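Local coordinates for protein 4-alpha-glucanotransferase (PDB 5B68) that is an amylomaltase, also called disproportionating enzyme, a bacterial glucanotransferase that joins an N-terminal beta sandwich to a TIM-barrel domain, at residues 135-146 against 156-164; 487-495 against 516-526. One frame throughout, in Å; residues are numbered along the deposited sequence.

Interaction 1. Residues 135-146 against 156-164; sequences IPGDLPLGWHKL and ECGLIITPA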
# COMPACT_ATOMS: atom_id res chain seq x y z
N ILE A 135 -26.84 7.78 17.17
CA ILE A 135 -26.56 8.84 16.24
C ILE A 135 -27.70 9.02 15.19
O ILE A 135 -28.36 8.04 14.87
CB ILE A 135 -25.20 8.70 15.53
CG1 ILE A 135 -25.17 7.50 14.58
CG2 ILE A 135 -24.08 8.53 16.54
CD1 ILE A 135 -23.85 7.46 13.77
N PRO A 136 -27.84 10.22 14.66
CA PRO A 136 -28.77 10.51 13.58
C PRO A 136 -28.34 9.79 12.33
O PRO A 136 -27.17 9.56 12.15
CB PRO A 136 -28.62 12.01 13.36
CG PRO A 136 -27.88 12.53 14.52
CD PRO A 136 -27.09 11.41 15.08
N GLY A 137 -29.30 9.43 11.49
CA GLY A 137 -29.06 8.68 10.28
C GLY A 137 -28.70 9.52 9.08
O GLY A 137 -28.53 8.99 8.01
N ASP A 138 -28.61 10.82 9.27
CA ASP A 138 -28.35 11.76 8.19
C ASP A 138 -27.08 12.59 8.32
O ASP A 138 -27.02 13.70 7.85
CB ASP A 138 -29.55 12.67 7.95
CG ASP A 138 -29.79 13.63 9.08
OD1 ASP A 138 -29.20 13.46 10.14
OD2 ASP A 138 -30.59 14.56 8.90
N LEU A 139 -26.08 12.08 9.02
CA LEU A 139 -24.81 12.77 9.10
C LEU A 139 -24.08 12.70 7.76
O LEU A 139 -24.15 11.71 7.07
CB LEU A 139 -23.95 12.18 10.20
CG LEU A 139 -24.51 12.16 11.62
CD1 LEU A 139 -23.50 11.57 12.57
CD2 LEU A 139 -24.90 13.54 12.09
N PRO A 140 -23.36 13.75 7.41
CA PRO A 140 -22.54 13.74 6.20
C PRO A 140 -21.36 12.82 6.41
O PRO A 140 -20.96 12.58 7.57
CB PRO A 140 -22.08 15.22 6.08
CG PRO A 140 -22.12 15.75 7.45
CD PRO A 140 -23.22 15.04 8.17
N LEU A 141 -20.74 12.45 5.32
CA LEU A 141 -19.44 11.75 5.35
C LEU A 141 -18.43 12.59 6.06
O LEU A 141 -18.52 13.79 6.01
CB LEU A 141 -18.98 11.48 3.93
CG LEU A 141 -19.87 10.58 3.07
CD1 LEU A 141 -19.18 10.34 1.73
CD2 LEU A 141 -20.11 9.25 3.69
N GLY A 142 -17.50 11.96 6.78
CA GLY A 142 -16.33 12.70 7.22
C GLY A 142 -15.97 12.42 8.64
O GLY A 142 -16.33 11.38 9.24
N TRP A 143 -15.15 13.34 9.14
CA TRP A 143 -14.41 13.18 10.37
C TRP A 143 -14.97 14.08 11.44
O TRP A 143 -14.58 15.22 11.56
CB TRP A 143 -12.93 13.50 10.11
CG TRP A 143 -12.37 12.53 9.17
CD1 TRP A 143 -12.39 12.61 7.82
CD2 TRP A 143 -11.79 11.28 9.49
NE1 TRP A 143 -11.83 11.49 7.27
CE2 TRP A 143 -11.46 10.65 8.28
CE3 TRP A 143 -11.51 10.62 10.68
CZ2 TRP A 143 -10.85 9.41 8.23
CZ3 TRP A 143 -10.92 9.40 10.63
CH2 TRP A 143 -10.60 8.80 9.42
N HIS A 144 -15.91 13.53 12.19
CA HIS A 144 -16.62 14.21 13.25
C HIS A 144 -16.14 13.80 14.64
O HIS A 144 -15.22 13.04 14.77
CB HIS A 144 -18.12 13.97 13.10
CG HIS A 144 -18.59 14.05 11.69
ND1 HIS A 144 -18.21 15.06 10.84
CD2 HIS A 144 -19.36 13.22 10.96
CE1 HIS A 144 -18.75 14.87 9.66
NE2 HIS A 144 -19.45 13.75 9.70
N LYS A 145 -16.77 14.37 15.66
CA LYS A 145 -16.46 14.01 17.02
C LYS A 145 -17.70 13.84 17.89
O LYS A 145 -18.65 14.56 17.74
CB LYS A 145 -15.58 15.08 17.65
CG LYS A 145 -14.16 15.09 17.12
CD LYS A 145 -13.23 15.66 18.15
CE LYS A 145 -11.82 15.80 17.63
NZ LYS A 145 -11.07 16.78 18.45
N LEU A 146 -17.62 12.90 18.82
CA LEU A 146 -18.58 12.79 19.89
C LEU A 146 -17.96 13.42 21.12
O LEU A 146 -16.82 13.20 21.43
CB LEU A 146 -18.95 11.35 20.17
CG LEU A 146 -20.01 10.71 19.29
CD1 LEU A 146 -19.93 9.20 19.33
CD2 LEU A 146 -21.40 11.20 19.66
N GLU A 156 -13.97 12.74 24.68
CA GLU A 156 -14.33 12.93 23.27
C GLU A 156 -13.85 11.67 22.54
O GLU A 156 -12.95 10.99 23.01
CB GLU A 156 -13.68 14.16 22.64
CG GLU A 156 -12.17 14.17 22.69
CD GLU A 156 -11.65 15.32 21.85
OE1 GLU A 156 -11.19 15.10 20.70
OE2 GLU A 156 -11.85 16.46 22.30
N CYS A 157 -14.47 11.36 21.42
CA CYS A 157 -13.98 10.34 20.54
C CYS A 157 -14.30 10.70 19.09
O CYS A 157 -15.14 11.51 18.83
CB CYS A 157 -14.46 8.96 20.92
SG CYS A 157 -16.18 8.65 20.48
N GLY A 158 -13.56 10.13 18.13
CA GLY A 158 -13.91 10.35 16.73
C GLY A 158 -15.22 9.64 16.47
O GLY A 158 -15.50 8.60 17.05
N LEU A 159 -15.97 10.24 15.57
CA LEU A 159 -17.19 9.72 14.98
C LEU A 159 -17.03 9.86 13.48
O LEU A 159 -17.02 11.00 12.94
CB LEU A 159 -18.43 10.51 15.42
CG LEU A 159 -19.77 10.10 14.77
CD1 LEU A 159 -20.14 8.65 14.97
CD2 LEU A 159 -20.94 10.96 15.24
N ILE A 160 -16.83 8.73 12.80
CA ILE A 160 -16.37 8.74 11.45
C ILE A 160 -17.44 8.08 10.60
O ILE A 160 -17.79 6.94 10.84
CB ILE A 160 -15.06 7.95 11.37
CG1 ILE A 160 -14.00 8.60 12.32
CG2 ILE A 160 -14.55 7.96 9.95
CD1 ILE A 160 -13.04 7.60 12.84
N ILE A 161 -17.92 8.79 9.62
CA ILE A 161 -19.04 8.36 8.81
C ILE A 161 -18.54 8.04 7.37
O ILE A 161 -17.90 8.87 6.69
CB ILE A 161 -20.10 9.46 8.79
CG1 ILE A 161 -20.56 9.84 10.23
CG2 ILE A 161 -21.26 9.04 7.94
CD1 ILE A 161 -21.17 8.68 11.02
N THR A 162 -18.81 6.82 6.94
CA THR A 162 -18.14 6.26 5.79
C THR A 162 -19.16 5.92 4.71
O THR A 162 -20.35 5.74 4.98
CB THR A 162 -17.35 5.03 6.17
OG1 THR A 162 -18.23 3.96 6.47
CG2 THR A 162 -16.36 5.28 7.32
N PRO A 163 -18.73 5.98 3.44
CA PRO A 163 -19.72 5.74 2.37
C PRO A 163 -20.09 4.28 2.16
O PRO A 163 -19.23 3.38 2.26
CB PRO A 163 -19.05 6.36 1.13
CG PRO A 163 -17.61 6.12 1.40
CD PRO A 163 -17.43 6.38 2.87
N ALA A 164 -21.35 4.04 1.81
CA ALA A 164 -21.77 2.70 1.49
C ALA A 164 -20.99 2.07 0.27
O ALA A 164 -20.66 0.92 0.31
CB ALA A 164 -23.30 2.67 1.26

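Interaction 2. Residues 487-495 against 516-526; sequences HNALVGILA and WVQDALAQRGI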
# COMPACT_ATOMS: atom_id res chain seq x y z
N HIS A 487 -12.53 -4.26 10.75
CA HIS A 487 -12.59 -4.03 9.29
C HIS A 487 -13.60 -2.91 8.91
O HIS A 487 -13.42 -2.20 7.90
CB HIS A 487 -12.89 -5.32 8.51
CG HIS A 487 -14.14 -5.97 8.97
ND1 HIS A 487 -15.36 -5.65 8.43
CD2 HIS A 487 -14.38 -6.77 10.02
CE1 HIS A 487 -16.31 -6.26 9.11
NE2 HIS A 487 -15.74 -6.94 10.08
N ASN A 488 -14.64 -2.76 9.70
CA ASN A 488 -15.58 -1.68 9.44
C ASN A 488 -14.90 -0.30 9.52
O ASN A 488 -15.18 0.57 8.68
CB ASN A 488 -16.77 -1.71 10.31
CG ASN A 488 -17.73 -2.83 9.95
OD1 ASN A 488 -18.01 -3.11 8.79
ND2 ASN A 488 -18.21 -3.47 10.94
N ALA A 489 -14.00 -0.18 10.47
CA ALA A 489 -13.15 1.00 10.52
C ALA A 489 -12.08 1.09 9.43
O ALA A 489 -12.04 2.09 8.72
CB ALA A 489 -12.54 1.14 11.91
N LEU A 490 -11.25 0.06 9.24
CA LEU A 490 -10.16 0.16 8.27
C LEU A 490 -10.68 0.25 6.83
O LEU A 490 -10.25 1.10 6.04
CB LEU A 490 -9.19 -1.01 8.44
CG LEU A 490 -8.31 -0.95 9.72
CD1 LEU A 490 -7.30 -2.03 9.77
CD2 LEU A 490 -7.59 0.38 9.82
N VAL A 491 -11.63 -0.61 6.49
CA VAL A 491 -12.21 -0.61 5.14
C VAL A 491 -13.06 0.58 4.93
O VAL A 491 -13.03 1.22 3.85
CB VAL A 491 -13.10 -1.86 4.88
CG1 VAL A 491 -13.77 -1.76 3.52
CG2 VAL A 491 -12.30 -3.15 4.95
N GLY A 492 -13.83 0.94 5.97
CA GLY A 492 -14.72 2.12 5.87
C GLY A 492 -13.95 3.41 5.66
O GLY A 492 -14.36 4.27 4.87
N ILE A 493 -12.85 3.54 6.35
CA ILE A 493 -12.02 4.72 6.18
C ILE A 493 -11.29 4.73 4.83
O ILE A 493 -11.12 5.75 4.26
CB ILE A 493 -11.08 4.87 7.38
CG1 ILE A 493 -11.90 5.28 8.64
CG2 ILE A 493 -9.96 5.90 7.13
CD1 ILE A 493 -11.15 5.04 9.96
N LEU A 494 -10.81 3.58 4.34
CA LEU A 494 -10.28 3.53 3.03
C LEU A 494 -11.32 4.01 2.01
O LEU A 494 -11.03 4.83 1.13
CB LEU A 494 -9.80 2.10 2.73
CG LEU A 494 -9.43 1.76 1.31
CD1 LEU A 494 -8.25 2.60 0.89
CD2 LEU A 494 -9.09 0.29 1.22
N ALA A 495 -12.55 3.53 2.14
CA ALA A 495 -13.62 3.93 1.21
C ALA A 495 -13.93 5.43 1.33
O ALA A 495 -14.11 6.10 0.28
CB ALA A 495 -14.88 3.11 1.39
N TRP A 516 -17.61 -13.52 3.89
CA TRP A 516 -17.95 -12.20 4.51
C TRP A 516 -16.87 -11.11 4.18
O TRP A 516 -17.21 -9.95 4.03
CB TRP A 516 -18.19 -12.29 5.98
CG TRP A 516 -17.07 -12.57 6.87
CD1 TRP A 516 -16.63 -13.82 7.30
CD2 TRP A 516 -16.23 -11.59 7.54
NE1 TRP A 516 -15.57 -13.66 8.17
CE2 TRP A 516 -15.32 -12.32 8.35
CE3 TRP A 516 -16.16 -10.20 7.51
CZ2 TRP A 516 -14.32 -11.72 9.07
CZ3 TRP A 516 -15.17 -9.57 8.28
CH2 TRP A 516 -14.25 -10.35 9.06
N VAL A 517 -15.62 -11.54 4.08
CA VAL A 517 -14.51 -10.63 3.80
C VAL A 517 -14.62 -10.13 2.36
O VAL A 517 -14.59 -8.93 2.15
CB VAL A 517 -13.16 -11.33 4.07
CG1 VAL A 517 -11.96 -10.52 3.66
CG2 VAL A 517 -13.07 -11.81 5.52
N GLN A 518 -14.75 -11.05 1.39
CA GLN A 518 -14.96 -10.73 -0.00
C GLN A 518 -16.15 -9.80 -0.13
O GLN A 518 -16.06 -8.79 -0.79
CB GLN A 518 -15.23 -12.02 -0.79
CG GLN A 518 -13.97 -12.88 -0.88
CD GLN A 518 -14.09 -14.05 -1.84
OE1 GLN A 518 -15.18 -14.57 -2.07
NE2 GLN A 518 -12.94 -14.49 -2.40
N ASP A 519 -17.23 -10.07 0.56
CA ASP A 519 -18.42 -9.28 0.47
C ASP A 519 -18.25 -7.89 1.09
O ASP A 519 -18.80 -6.91 0.57
CB ASP A 519 -19.63 -9.98 1.11
CG ASP A 519 -20.14 -11.17 0.29
OD1 ASP A 519 -19.78 -11.26 -0.90
OD2 ASP A 519 -20.86 -12.03 0.84
N ALA A 520 -17.54 -7.82 2.18
CA ALA A 520 -17.31 -6.51 2.82
C ALA A 520 -16.55 -5.57 1.84
O ALA A 520 -16.84 -4.40 1.81
CB ALA A 520 -16.51 -6.67 4.08
N LEU A 521 -15.67 -6.12 1.03
CA LEU A 521 -14.92 -5.33 0.02
C LEU A 521 -15.80 -5.00 -1.17
O LEU A 521 -15.96 -3.84 -1.55
CB LEU A 521 -13.65 -6.02 -0.40
CG LEU A 521 -12.57 -6.19 0.70
CD1 LEU A 521 -11.51 -7.13 0.21
CD2 LEU A 521 -12.02 -4.86 1.18
N ALA A 522 -16.46 -6.00 -1.72
CA ALA A 522 -17.23 -5.84 -2.95
C ALA A 522 -18.37 -4.91 -2.74
O ALA A 522 -18.70 -4.10 -3.59
CB ALA A 522 -17.85 -7.17 -3.37
N GLN A 523 -19.00 -5.02 -1.58
CA GLN A 523 -20.13 -4.11 -1.32
C GLN A 523 -19.76 -2.65 -1.32
O GLN A 523 -20.54 -1.78 -1.75
CB GLN A 523 -20.80 -4.45 -0.00
CG GLN A 523 -21.62 -5.72 -0.10
CD GLN A 523 -22.12 -6.20 1.26
OE1 GLN A 523 -21.93 -5.52 2.26
NE2 GLN A 523 -22.74 -7.39 1.29
N ARG A 524 -18.55 -2.38 -0.91
CA ARG A 524 -18.05 -0.98 -0.95
C ARG A 524 -17.58 -0.50 -2.27
O ARG A 524 -17.07 0.64 -2.37
CB ARG A 524 -16.87 -0.86 0.03
CG ARG A 524 -17.24 -1.17 1.44
CD ARG A 524 -17.56 0.09 2.21
NE ARG A 524 -17.63 -0.24 3.61
CZ ARG A 524 -17.90 0.62 4.59
NH1 ARG A 524 -18.16 1.94 4.40
NH2 ARG A 524 -17.90 0.14 5.84
N GLY A 525 -17.62 -1.36 -3.30
CA GLY A 525 -17.03 -1.05 -4.55
C GLY A 525 -15.53 -1.10 -4.66
O GLY A 525 -14.97 -0.46 -5.56
N ILE A 526 -14.89 -1.88 -3.77
CA ILE A 526 -13.49 -2.11 -3.83
C ILE A 526 -13.24 -3.28 -4.80
O ILE A 526 -13.81 -4.38 -4.62
CB ILE A 526 -12.92 -2.37 -2.45
CG1 ILE A 526 -13.08 -1.06 -1.60
CG2 ILE A 526 -11.47 -2.81 -2.52
CD1 ILE A 526 -12.78 -1.23 -0.09
O HOH W 1 -17.69 1.65 8.05
O HOH W 2 -16.93 -2.72 6.27

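Interaction 1. Residues 135-146 against 156-164
Leu159 and Ile161 meet Leu139 and Ile135 on one face of a beta hairpin, where the turn before strand 142-146 folds back over strand 156-162. Leu139 CD1 lies 3.7 Å from Leu159 CD2, the two side chains crossing at about a right angle, while Ile135 and Ile161 meet tip to tip through their CD1 methyls. On the other face Ile160 holds CG2 over the six-membered ring of Trp143, a CH-pi contact 4.0 Å from the centroid and 10° off the normal. With CG1 beside its backbone N (chi1 -59°), Ile160 also brings CG1 and CD1 to the rim atoms CE3 and CZ3.

Paired antiparallel backbone bonds underlie both faces, joining Gly142 to Ile161, His144 to Leu159 and Leu146 to Cys157. At the exposed end, Lys145 NZ reaches Glu156 OE1 at 2.8 Å, a salt bridge on the syn lone pair. The preceding turn is tied down by His144, whose NE2 donates to Pro140 O at 2.9 Å, nearly straight at 178° and within the ring plane; ND1 is bonded to Glu104 N, so both ring nitrogens fix the ring's rotation.

Within the N-terminal beta sandwich, strand 98-102 flanks strand 142-150 and strand 76-80 runs parallel to strand 153-162. Trp143 reaches helix 487-500, where Glu497 OE2 accepts a hydrogen bond from its NE1.

Interaction 2. Residues 487-495 against 516-526
His487 turns one ring face to Trp516, whose CZ3 stands 3.2 Å above the imidazole plane, displaced toward the rim on the NE2 side. The planes are inclined at 57°, an oblique meeting of the two rings. One face of the indole is covered from within its own helix by Val517 CG2, centred over the ring, and Phe466 meets the imidazole with nearly parallel planes. The second flat group is the Arg524 guanidinium: Gly492 CA lies 3.5 Å above one face, and water 2 sits at its edge, in plane.

Val491 carries the apolar part of the contact. CG1, anti to the backbone N (chi1 174°), meets Ile526 CD1 at 3.8 Å, and CG2 points to Leu521 CD2. Ala495 CB touches Arg524 CD; the bend at chi2 (-96°) carries the guanidinium over Gly492. Just beyond, Gly525, with positive phi, completes a Schellman motif at the C-terminal end of the helix, and Ile526 turns back toward Val491 and Leu494.

No direct hydrogen bond crosses between the segments. Arg524 NH2 donates to two waters; water 1, 2.7 Å from NH2, in turn donates to Asn488 O, and water 2 to Asn488 OD1. NH1 is bonded to Pro163 O and Thr162 OG1. These neutral oxygens and waters would probably help to stabilise the charge of the buried guanidinium, while apolar side chains and the ring pair make the direct contact.

Both contacts are largely buried, but their chemistry differs with their place in the fold. Interaction 1 belongs to the beta sandwich and is built on direct backbone bonding between neighbouring strands, with a charged pair at its exposed end. Interaction 2 lies nearer the centre of the chain, in the TIM-barrel part of the enzyme, and relies on side-chain packing and bridging waters, with its more exposed end formed by aromatic rings. Their centres are about 17 Å apart, but they touch at the domain junction: Arg524 NH1 reaches Pro163 O at 2.8 Å, and Thr162 CG2 packs on Gly492 O. Helix 487-500, half of interaction 2, also packs against the hairpin of interaction 1.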